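Local coordinates for protein C2 toxin component I (Clostridium botulinum, PDB 2J3X) that probably transfers ADP-ribose from NAD to actin, as the enzymatic component of a two-part toxin whose separate binding component delivers it into cells, at residues L249-H254 and I378-F384; A259-L264 and L275-I279; G338-L344 and K394-I400. The protein carries 2 engineered substitutions. One frame throughout, in Å; residues are numbered along the deposited sequence. Where two conformers were deposited one is given.

Contact 1 of 3, residues L249-H254 and I378-F384; sequences LEGYLH and IYGFSGF
Leu253, on helix 243-254, pushes its forked end into the hollow between the rings of Phe381 and Phe384. Its CG lies opposite the carbonyl carbon (chi1 -71°), which directs the fork at the loop. CD1 is the main bump: it lies over one face of Phe381, 4.1 Å from the ring centroid and 25° off the normal, a CH-pi contact. The same methyl meets Ile378 CG2 tip to tip at 3.7 Å. The other branch, CD2, rests 4.0 Å from Phe384 CZ. One turn earlier, Leu249 CD2 comes within 3.7 Å of Phe381 CZ. At the end of the helix an edge of Phe384 is turned to the face of His254 in an offset edge-to-face pair, planes 76° apart. A type II turn from Phe381 to Phe384, closed by Phe384 N to Phe381 O (3.2 Å), brings both rings to the helix side. The loop joins strands 375-377 and 389-392, consistent with the ARTT loop of ADP-ribosylating toxins. In one of its two conformers Glu250 also sets OE2 at the Phe381 ring edge. With apolar and aromatic contacts dominating, complementary shape rather than hydrogen bonding probably holds the loop against the helix.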
loop_
_atom_site.group_PDB
_atom_site.type_symbol
_atom_site.label_atom_id
_atom_site.label_comp_id
_atom_site.label_asym_id
_atom_site.label_seq_id
_atom_site.Cartn_x
_atom_site.Cartn_y
_atom_site.Cartn_z
ATOM N N LEU A 249 -18.988 -25.371 3.446
ATOM C CA LEU A 249 -17.758 -24.602 3.659
ATOM C C LEU A 249 -16.590 -25.449 4.220
ATOM O O LEU A 249 -15.465 -25.367 3.742
ATOM C CB LEU A 249 -18.091 -23.370 4.534
ATOM C CG LEU A 249 -16.931 -22.424 4.763
ATOM C CD1 LEU A 249 -16.201 -21.950 3.460
ATOM C CD2 LEU A 249 -17.519 -21.161 5.559
ATOM N N GLU A 250 -16.868 -26.310 5.202
ATOM C CA GLU A 250 -15.900 -27.279 5.721
ATOM C C GLU A 250 -15.308 -28.120 4.598
ATOM O O GLU A 250 -14.102 -28.324 4.544
ATOM C CB GLU A 250 -16.581 -28.239 6.696
ATOM C CG GLU A 250 -16.999 -27.588 8.024
ATOM C CD GLU A 250 -15.827 -27.263 8.929
ATOM O OE1 GLU A 250 -14.662 -27.615 8.608
ATOM O OE2 GLU A 250 -16.082 -26.678 9.999
ATOM N N GLY A 251 -16.194 -28.586 3.722
ATOM C CA GLY A 251 -15.773 -29.477 2.622
ATOM C C GLY A 251 -14.803 -28.735 1.730
ATOM O O GLY A 251 -13.776 -29.277 1.323
ATOM N N TYR A 252 -15.129 -27.466 1.434
ATOM C CA TYR A 252 -14.261 -26.668 0.588
ATOM C C TYR A 252 -12.926 -26.394 1.249
ATOM O O TYR A 252 -11.867 -26.390 0.595
ATOM C CB TYR A 252 -14.968 -25.373 0.191
ATOM C CG TYR A 252 -14.095 -24.566 -0.736
ATOM C CD1 TYR A 252 -13.980 -24.912 -2.107
ATOM C CD2 TYR A 252 -13.304 -23.528 -0.240
ATOM C CE1 TYR A 252 -13.123 -24.185 -2.957
ATOM C CE2 TYR A 252 -12.453 -22.795 -1.079
ATOM C CZ TYR A 252 -12.383 -23.139 -2.445
ATOM O OH TYR A 252 -11.580 -22.447 -3.282
ATOM N N LEU A 253 -12.938 -26.172 2.562
ATOM C CA LEU A 253 -11.708 -25.850 3.255
ATOM C C LEU A 253 -10.811 -27.072 3.406
ATOM O O LEU A 253 -9.608 -26.917 3.511
ATOM C CB LEU A 253 -11.988 -25.289 4.651
ATOM C CG LEU A 253 -12.599 -23.870 4.667
ATOM C CD1 LEU A 253 -13.077 -23.518 6.104
ATOM C CD2 LEU A 253 -11.633 -22.821 4.041
ATOM N N HIS A 254 -11.400 -28.263 3.395
ATOM C CA HIS A 254 -10.638 -29.482 3.725
ATOM C C HIS A 254 -10.415 -30.495 2.625
ATOM O O HIS A 254 -9.314 -31.068 2.566
ATOM C CB HIS A 254 -11.237 -30.191 4.949
ATOM C CG HIS A 254 -11.015 -29.434 6.216
ATOM N ND1 HIS A 254 -12.029 -28.787 6.888
ATOM C CD2 HIS A 254 -9.872 -29.142 6.881
ATOM C CE1 HIS A 254 -11.529 -28.182 7.948
ATOM N NE2 HIS A 254 -10.222 -28.364 7.955
ATOM N N ILE A 378 -12.078 -16.817 7.914
ATOM C CA ILE A 378 -12.232 -18.207 8.351
ATOM C C ILE A 378 -11.783 -18.269 9.803
ATOM O O ILE A 378 -10.625 -18.614 10.137
ATOM C CB ILE A 378 -11.430 -19.110 7.396
ATOM C CG1 ILE A 378 -11.920 -18.897 5.949
ATOM C CG2 ILE A 378 -11.541 -20.598 7.841
ATOM C CD1 ILE A 378 -13.394 -19.137 5.688
ATOM N N TYR A 379 -12.735 -17.910 10.675
ATOM C CA TYR A 379 -12.513 -17.861 12.129
ATOM C C TYR A 379 -13.436 -18.891 12.754
ATOM O O TYR A 379 -14.608 -18.940 12.398
ATOM C CB TYR A 379 -12.810 -16.463 12.698
ATOM C CG TYR A 379 -12.424 -16.365 14.164
ATOM C CD1 TYR A 379 -11.132 -16.095 14.533
ATOM C CD2 TYR A 379 -13.377 -16.567 15.187
ATOM C CE1 TYR A 379 -10.734 -16.066 15.878
ATOM C CE2 TYR A 379 -12.983 -16.531 16.562
ATOM C CZ TYR A 379 -11.666 -16.279 16.886
ATOM O OH TYR A 379 -11.244 -16.231 18.220
ATOM N N GLY A 380 -12.898 -19.700 13.680
ATOM C CA GLY A 380 -13.772 -20.683 14.371
ATOM C C GLY A 380 -13.596 -22.076 13.777
ATOM O O GLY A 380 -14.212 -23.047 14.260
ATOM N N PHE A 381 -12.755 -22.182 12.754
ATOM C CA PHE A 381 -12.553 -23.442 12.012
ATOM C C PHE A 381 -11.258 -24.158 12.433
ATOM O O PHE A 381 -10.157 -23.579 12.343
ATOM C CB PHE A 381 -12.506 -23.139 10.512
ATOM C CG PHE A 381 -13.800 -22.649 9.961
ATOM C CD1 PHE A 381 -14.115 -21.287 9.983
ATOM C CD2 PHE A 381 -14.742 -23.549 9.442
ATOM C CE1 PHE A 381 -15.366 -20.821 9.463
ATOM C CE2 PHE A 381 -15.951 -23.094 8.937
ATOM C CZ PHE A 381 -16.263 -21.741 8.944
ATOM N N SER A 382 -11.381 -25.406 12.912
ATOM C CA SER A 382 -10.193 -26.204 13.308
ATOM C C SER A 382 -9.167 -26.253 12.169
ATOM O O SER A 382 -9.530 -26.460 11.017
ATOM C CB SER A 382 -10.636 -27.663 13.640
ATOM O OG SER A 382 -11.709 -27.651 14.554
ATOM N N GLY A 383 -7.909 -26.000 12.475
ATOM C CA GLY A 383 -6.839 -26.170 11.498
ATOM C C GLY A 383 -6.474 -24.882 10.774
ATOM O O GLY A 383 -5.576 -24.876 9.958
ATOM N N PHE A 384 -7.187 -23.808 11.096
ATOM C CA PHE A 384 -7.067 -22.490 10.411
ATOM C C PHE A 384 -6.666 -21.320 11.268
ATOM O O PHE A 384 -6.711 -20.190 10.779
ATOM C CB PHE A 384 -8.359 -22.147 9.681
ATOM C CG PHE A 384 -8.427 -22.791 8.382
ATOM C CD1 PHE A 384 -8.844 -24.122 8.273
ATOM C CD2 PHE A 384 -7.967 -22.137 7.260
ATOM C CE1 PHE A 384 -8.828 -24.776 7.062
ATOM C CE2 PHE A 384 -7.974 -22.794 6.027
ATOM C CZ PHE A 384 -8.397 -24.119 5.945
#

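Contact 2 of 3, residues A259-L264 and L275-I279; sequences AINSYL and LNKKI
Tyr263 and Leu275 meet where helices 257-265 and 273-286, consecutive in the chain and joined by a short loop, pack as a nearly orthogonal helix-loop-helix pair. The two short segments cross at a signed angle of -102°, and their axes come no closer than 10.7 Å, so side chains make nearly all of the contact.

The tight part is an apolar cluster around Ile279. Its CD1 sits at the edge of the Tyr263 ring, 3.6 Å from CD2, and meets Leu264 CG tip to tip at 3.9 Å. Ile260 and Ile279 run alongside each other, pointing opposite ways, with Ile260 CG2 3.9 Å from Ile279 CG1. Leu275 closes the cluster from another side: its CD1 stands over one face of the Tyr263 ring, 4.2 Å from the centroid, a CH-pi contact. With CG of Tyr263 anti to the backbone N (chi1 -177°), the ring extends across Leu275, which thus supports a face while Ile279 fills an edge.

Toward solvent the fit slackens. Exposed Ala259 offers little more than its carbonyl O, 4.1 Å from Leu275 CD1, and Ile260 CD1 touches just the aliphatic root of Lys278, at CB, 4.2 Å away. The Lys278 ammonium has its own partner, a salt bridge to Asp256.

Polar groups gather at the far end of the tyrosine ring. The Asn276 amide is held from outside the pair: OD1 accepts from Arg268 and ND2 bonds to Asn271, which fixes the amide and presents the oxygen to the phenol; Tyr263 OH is itself met by the backbone N of Asn272. The two side chains meet nearly perpendicularly, and Tyr263 OH donates to Asn276 OD1 over a short 2.5 Å, tilted 34° from the carbonyl plane.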
loop_
_atom_site.group_PDB
_atom_site.type_symbol
_atom_site.label_atom_id
_atom_site.label_comp_id
_atom_site.label_asym_id
_atom_site.label_seq_id
_atom_site.Cartn_x
_atom_site.Cartn_y
_atom_site.Cartn_z
ATOM N N ALA A 259 -11.511 -30.131 -6.564
ATOM C CA ALA A 259 -12.581 -30.452 -7.475
ATOM C C ALA A 259 -13.411 -29.218 -7.813
ATOM O O ALA A 259 -13.777 -28.986 -8.962
ATOM C CB ALA A 259 -13.469 -31.518 -6.869
ATOM N N ILE A 260 -13.689 -28.412 -6.778
ATOM C CA ILE A 260 -14.582 -27.278 -6.945
ATOM C C ILE A 260 -13.876 -26.168 -7.754
ATOM O O ILE A 260 -14.477 -25.565 -8.634
ATOM C CB ILE A 260 -15.074 -26.782 -5.552
ATOM C CG1 ILE A 260 -16.276 -27.644 -5.099
ATOM C CG2 ILE A 260 -15.510 -25.323 -5.635
ATOM C CD1 ILE A 260 -16.763 -27.351 -3.664
ATOM N N ASN A 261 -12.617 -25.912 -7.426
ATOM C CA ASN A 261 -11.773 -24.919 -8.122
ATOM C C ASN A 261 -11.670 -25.313 -9.614
ATOM O O ASN A 261 -11.894 -24.477 -10.491
ATOM C CB ASN A 261 -10.349 -24.878 -7.515
ATOM C CG ASN A 261 -10.290 -24.155 -6.169
ATOM O OD1 ASN A 261 -11.243 -23.464 -5.778
ATOM N ND2 ASN A 261 -9.155 -24.314 -5.456
ATOM N N SER A 262 -11.368 -26.592 -9.879
ATOM C CA SER A 262 -11.214 -27.055 -11.300
ATOM C C SER A 262 -12.491 -26.869 -12.084
ATOM O O SER A 262 -12.472 -26.317 -13.195
ATOM C CB SER A 262 -10.721 -28.491 -11.392
ATOM O OG SER A 262 -9.402 -28.542 -10.865
ATOM N N TYR A 263 -13.602 -27.294 -11.493
ATOM C CA TYR A 263 -14.909 -27.183 -12.084
ATOM C C TYR A 263 -15.219 -25.752 -12.449
ATOM O O TYR A 263 -15.566 -25.437 -13.595
ATOM C CB TYR A 263 -15.954 -27.739 -11.113
ATOM C CG TYR A 263 -17.397 -27.771 -11.571
ATOM C CD1 TYR A 263 -17.821 -28.662 -12.591
ATOM C CD2 TYR A 263 -18.362 -26.958 -10.959
ATOM C CE1 TYR A 263 -19.140 -28.703 -12.997
ATOM C CE2 TYR A 263 -19.710 -27.013 -11.347
ATOM C CZ TYR A 263 -20.085 -27.907 -12.385
ATOM O OH TYR A 263 -21.403 -27.989 -12.777
ATOM N N LEU A 264 -15.062 -24.862 -11.476
ATOM C CA LEU A 264 -15.328 -23.444 -11.718
ATOM C C LEU A 264 -14.373 -22.835 -12.746
ATOM O O LEU A 264 -14.805 -22.055 -13.586
ATOM C CB LEU A 264 -15.347 -22.643 -10.385
ATOM C CG LEU A 264 -16.662 -22.868 -9.606
ATOM C CD1 LEU A 264 -16.502 -22.290 -8.149
ATOM C CD2 LEU A 264 -17.945 -22.289 -10.277
ATOM N N LEU A 275 -21.605 -30.843 -7.375
ATOM C CA LEU A 275 -20.749 -29.661 -7.211
ATOM C C LEU A 275 -21.537 -28.381 -7.299
ATOM O O LEU A 275 -21.313 -27.435 -6.515
ATOM C CB LEU A 275 -19.602 -29.653 -8.224
ATOM C CG LEU A 275 -18.584 -30.760 -8.026
ATOM C CD1 LEU A 275 -17.484 -30.634 -9.077
ATOM C CD2 LEU A 275 -18.014 -30.730 -6.615
ATOM N N ASN A 276 -22.463 -28.318 -8.244
ATOM C CA ASN A 276 -23.356 -27.182 -8.277
ATOM C C ASN A 276 -24.018 -26.909 -6.935
ATOM O O ASN A 276 -24.124 -25.745 -6.554
ATOM C CB ASN A 276 -24.462 -27.321 -9.319
ATOM C CG ASN A 276 -23.944 -27.259 -10.739
ATOM O OD1 ASN A 276 -22.809 -26.831 -11.003
ATOM N ND2 ASN A 276 -24.768 -27.753 -11.672
ATOM N N LYS A 277 -24.489 -27.958 -6.251
ATOM C CA LYS A 277 -25.155 -27.774 -4.964
ATOM C C LYS A 277 -24.175 -27.275 -3.901
ATOM O O LYS A 277 -24.492 -26.384 -3.132
ATOM C CB LYS A 277 -25.811 -29.084 -4.504
ATOM C CG LYS A 277 -27.009 -29.498 -5.371
ATOM C CD LYS A 277 -27.289 -31.014 -5.281
ATOM C CE LYS A 277 -28.599 -31.365 -5.977
ATOM N NZ LYS A 277 -29.769 -30.957 -5.158
ATOM N N LYS A 278 -23.005 -27.891 -3.830
ATOM C CA LYS A 278 -22.020 -27.454 -2.859
ATOM C C LYS A 278 -21.636 -25.988 -3.118
ATOM O O LYS A 278 -21.446 -25.206 -2.180
ATOM C CB LYS A 278 -20.790 -28.317 -2.938
ATOM C CG LYS A 278 -21.032 -29.733 -2.452
ATOM C CD LYS A 278 -19.779 -30.543 -2.568
ATOM C CE LYS A 278 -20.062 -31.925 -1.954
ATOM N NZ LYS A 278 -18.951 -32.877 -2.164
ATOM N N ILE A 279 -21.464 -25.635 -4.388
ATOM C CA ILE A 279 -21.016 -24.275 -4.699
ATOM C C ILE A 279 -22.075 -23.241 -4.293
ATOM O O ILE A 279 -21.718 -22.197 -3.757
ATOM C CB ILE A 279 -20.626 -24.173 -6.165
ATOM C CG1 ILE A 279 -19.325 -24.930 -6.365
ATOM C CG2 ILE A 279 -20.522 -22.685 -6.683
ATOM C CD1 ILE A 279 -19.107 -25.327 -7.868
#

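Contact 3 of 3, residues G338-L344 and K394-I400; sequences GKEIENL and KNSTFKI. With SO4 (sulfate ion), chain R.
Ile341 and Phe398 form the hydrogen-bonded pair of an antiparallel bridge that adds the short strand 340-341 to the border of a five-stranded mixed sheet. Ile341 N donates to Phe398 O at 2.8 Å, and Phe398 N returns a bond to Ile341 O at 3.1 Å. The ladder continues past the strand, with Ile400 N reaching Lys339 O at 2.9 Å, and Gly338 N bonding in turn to Ile400 O. Glu340 and Lys399 make the neighbouring non-hydrogen-bonded pair.

Two side chains extend the backbone pairing at either end. Lys399, with CG anti to the backbone N and a bend at the last torsion, brings NZ back to Gly338 O at 2.8 Å. At the other end Ser396 O lies close to the Asn343 amide plane, and Asn343 ND2 reaches it at 2.9 Å, nearly along the C=O axis (169°), while Asn343 OD1 bonds to a glycerol. A water bridges Asn343 N to Thr397 OG1, which also has Lys429 N as a partner.

On the outer border a sulfate, probably from the crystallisation liquor, sits where no further strand of the chain pairs. Glu340 N points straight at its O1 (2.6 Å, 172° at the hydrogen), and Lys339 NZ grips O3 at 2.9 Å, so backbone amide and ammonium share one anion.

Packing completes the joint. Ile341 and Phe398 share a face, and their side chains reach across to strand 363-369 of the same sheet, Ile341 to Phe365 and Phe398 to Leu367; the Asn343 amide meets the edge of the Phe398 ring with planes 86° apart. Between the segments the apolar contact is the oblique crossing of two isoleucines, Ile341 CG1 lying 3.8 Å from Ile400 CD1.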
loop_
_atom_site.group_PDB
_atom_site.type_symbol
_atom_site.label_atom_id
_atom_site.label_comp_id
_atom_site.label_asym_id
_atom_site.label_seq_id
_atom_site.Cartn_x
_atom_site.Cartn_y
_atom_site.Cartn_z
ATOM N N GLY A 338 -4.247 -0.777 -14.480
ATOM C CA GLY A 338 -5.497 -0.524 -15.177
ATOM C C GLY A 338 -6.203 -1.777 -15.675
ATOM O O GLY A 338 -7.373 -1.711 -16.086
ATOM N N LYS A 339 -5.527 -2.920 -15.634
ATOM C CA LYS A 339 -6.101 -4.162 -16.103
ATOM C C LYS A 339 -6.910 -4.848 -15.019
ATOM O O LYS A 339 -6.695 -4.623 -13.838
ATOM C CB LYS A 339 -4.999 -5.126 -16.551
ATOM C CG LYS A 339 -4.316 -4.665 -17.836
ATOM C CD LYS A 339 -3.357 -5.715 -18.447
ATOM C CE LYS A 339 -4.073 -6.933 -19.051
ATOM N NZ LYS A 339 -4.936 -6.548 -20.236
ATOM N N GLU A 340 -7.811 -5.705 -15.476
ATOM C CA GLU A 340 -8.730 -6.459 -14.623
ATOM C C GLU A 340 -8.194 -7.870 -14.392
ATOM O O GLU A 340 -7.520 -8.446 -15.254
ATOM C CB GLU A 340 -10.084 -6.531 -15.294
ATOM C CG GLU A 340 -10.662 -5.154 -15.405
ATOM C CD GLU A 340 -12.090 -5.112 -15.893
ATOM O OE1 GLU A 340 -12.696 -6.182 -16.203
ATOM O OE2 GLU A 340 -12.595 -3.958 -15.951
ATOM N N ILE A 341 -8.487 -8.421 -13.222
ATOM C CA ILE A 341 -7.994 -9.731 -12.803
ATOM C C ILE A 341 -9.213 -10.520 -12.370
ATOM O O ILE A 341 -10.001 -10.080 -11.554
ATOM C CB ILE A 341 -6.972 -9.634 -11.614
ATOM C CG1 ILE A 341 -5.751 -8.806 -12.024
ATOM C CG2 ILE A 341 -6.525 -11.019 -11.124
ATOM C CD1 ILE A 341 -4.908 -9.480 -13.141
ATOM N N GLU A 342 -9.408 -11.685 -12.978
ATOM C CA GLU A 342 -10.584 -12.496 -12.656
ATOM C C GLU A 342 -10.242 -13.620 -11.681
ATOM O O GLU A 342 -9.075 -14.038 -11.558
ATOM C CB GLU A 342 -11.172 -13.113 -13.926
ATOM C CG GLU A 342 -11.967 -12.194 -14.844
ATOM C CD GLU A 342 -12.538 -12.948 -16.075
ATOM O OE1 GLU A 342 -12.392 -14.188 -16.157
ATOM O OE2 GLU A 342 -13.126 -12.305 -16.969
ATOM N N ASN A 343 -11.257 -14.113 -10.977
ATOM C CA ASN A 343 -11.079 -15.308 -10.131
ATOM C C ASN A 343 -12.323 -16.133 -10.347
ATOM O O ASN A 343 -13.346 -15.841 -9.763
ATOM C CB ASN A 343 -10.984 -14.929 -8.636
ATOM C CG ASN A 343 -9.701 -14.249 -8.285
ATOM O OD1 ASN A 343 -8.706 -14.906 -7.965
ATOM N ND2 ASN A 343 -9.703 -12.902 -8.313
ATOM N N LEU A 344 -12.263 -17.156 -11.216
ATOM C CA LEU A 344 -13.482 -17.918 -11.510
ATOM C C LEU A 344 -13.989 -18.747 -10.334
ATOM O O LEU A 344 -15.175 -18.841 -10.134
ATOM C CB LEU A 344 -13.254 -18.818 -12.746
ATOM C CG LEU A 344 -13.227 -18.060 -14.082
ATOM C CD1 LEU A 344 -13.036 -19.074 -15.246
ATOM C CD2 LEU A 344 -14.501 -17.284 -14.246
ATOM N N LYS A 394 -16.718 -16.750 -5.284
ATOM C CA LYS A 394 -16.310 -17.037 -6.682
ATOM C C LYS A 394 -16.664 -15.813 -7.563
ATOM O O LYS A 394 -17.581 -15.046 -7.239
ATOM C CB LYS A 394 -17.047 -18.298 -7.170
ATOM C CG LYS A 394 -18.586 -18.112 -7.194
ATOM C CD LYS A 394 -19.454 -19.397 -7.409
ATOM C CE LYS A 394 -20.952 -18.943 -7.387
ATOM N NZ LYS A 394 -21.244 -18.204 -8.625
ATOM N N ASN A 395 -15.949 -15.663 -8.671
ATOM C CA ASN A 395 -16.174 -14.537 -9.576
ATOM C C ASN A 395 -15.817 -13.175 -8.953
ATOM O O ASN A 395 -16.388 -12.179 -9.348
ATOM C CB ASN A 395 -17.641 -14.506 -10.055
ATOM C CG ASN A 395 -18.019 -15.723 -10.877
ATOM O OD1 ASN A 395 -17.320 -16.064 -11.802
ATOM N ND2 ASN A 395 -19.149 -16.364 -10.551
ATOM N N SER A 396 -14.935 -13.115 -7.962
ATOM C CA SER A 396 -14.545 -11.795 -7.421
ATOM C C SER A 396 -13.504 -11.199 -8.381
ATOM O O SER A 396 -12.395 -11.743 -8.527
ATOM C CB SER A 396 -13.928 -11.935 -6.006
ATOM O OG SER A 396 -14.929 -12.317 -5.029
ATOM N N THR A 397 -13.849 -10.071 -8.997
ATOM C CA THR A 397 -13.024 -9.466 -9.998
ATOM C C THR A 397 -12.445 -8.190 -9.415
ATOM O O THR A 397 -13.120 -7.501 -8.639
ATOM C CB THR A 397 -13.910 -9.132 -11.236
ATOM O OG1 THR A 397 -14.585 -10.360 -11.652
ATOM C CG2 THR A 397 -13.128 -8.558 -12.359
ATOM N N PHE A 398 -11.223 -7.881 -9.806
ATOM C CA PHE A 398 -10.476 -6.717 -9.300
ATOM C C PHE A 398 -9.858 -5.931 -10.470
ATOM O O PHE A 398 -9.613 -6.479 -11.537
ATOM C CB PHE A 398 -9.338 -7.153 -8.347
ATOM C CG PHE A 398 -9.835 -7.704 -7.057
ATOM C CD1 PHE A 398 -10.151 -6.835 -5.984
ATOM C CD2 PHE A 398 -10.047 -9.089 -6.918
ATOM C CE1 PHE A 398 -10.624 -7.347 -4.743
ATOM C CE2 PHE A 398 -10.577 -9.595 -5.719
ATOM C CZ PHE A 398 -10.860 -8.750 -4.644
ATOM N N LYS A 399 -9.660 -4.639 -10.274
ATOM C CA LYS A 399 -8.994 -3.798 -11.244
ATOM C C LYS A 399 -7.744 -3.263 -10.554
ATOM O O LYS A 399 -7.833 -2.724 -9.456
ATOM C CB LYS A 399 -9.896 -2.604 -11.644
ATOM C CG LYS A 399 -9.238 -1.718 -12.681
ATOM C CD LYS A 399 -10.354 -0.867 -13.419
ATOM C CE LYS A 399 -9.786 0.407 -14.041
ATOM N NZ LYS A 399 -9.280 0.265 -15.460
ATOM N N ILE A 400 -6.564 -3.483 -11.160
ATOM C CA ILE A 400 -5.333 -2.939 -10.672
ATOM C C ILE A 400 -5.266 -1.467 -10.914
ATOM O O ILE A 400 -5.487 -1.014 -12.042
ATOM C CB ILE A 400 -4.127 -3.597 -11.451
ATOM C CG1 ILE A 400 -4.240 -5.124 -11.200
ATOM C CG2 ILE A 400 -2.812 -3.029 -10.988
ATOM C CD1 ILE A 400 -3.189 -5.981 -12.057
HETATM S S SO4 R . -8.526 -5.569 -19.088
HETATM O O1 SO4 R . -7.772 -6.204 -18.015
HETATM O O2 SO4 R . -8.769 -4.153 -18.801
HETATM O O3 SO4 R . -7.755 -5.710 -20.321
HETATM O O4 SO4 R . -9.827 -6.227 -19.260
HETATM O O HOH W 1 -13.676 -12.867 -11.611
#

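How the contacts relate
Contact 2 touches both of the others. Its first helix follows that of contact 1 directly, and Tyr252 OH probably hydrogen-bonds to Asn261 OD1 at 2.7 Å, although the contact centres are about 17 Å apart. It also packs on contact 3, centres about 19 Å apart: Ile279 CG2 lies 3.5 Å from Lys394 CD, and Leu264 O lies 3.7 Å from Leu344 CB. Contacts 1 and 3 do not touch, their nearest atoms being about 8 Å apart, yet their segments alternate along the chain. The loop of contact 1 probably borders the catalytic cleft, as in related toxins, whereas contact 3 ties an outer strand to a sheet of the same domain.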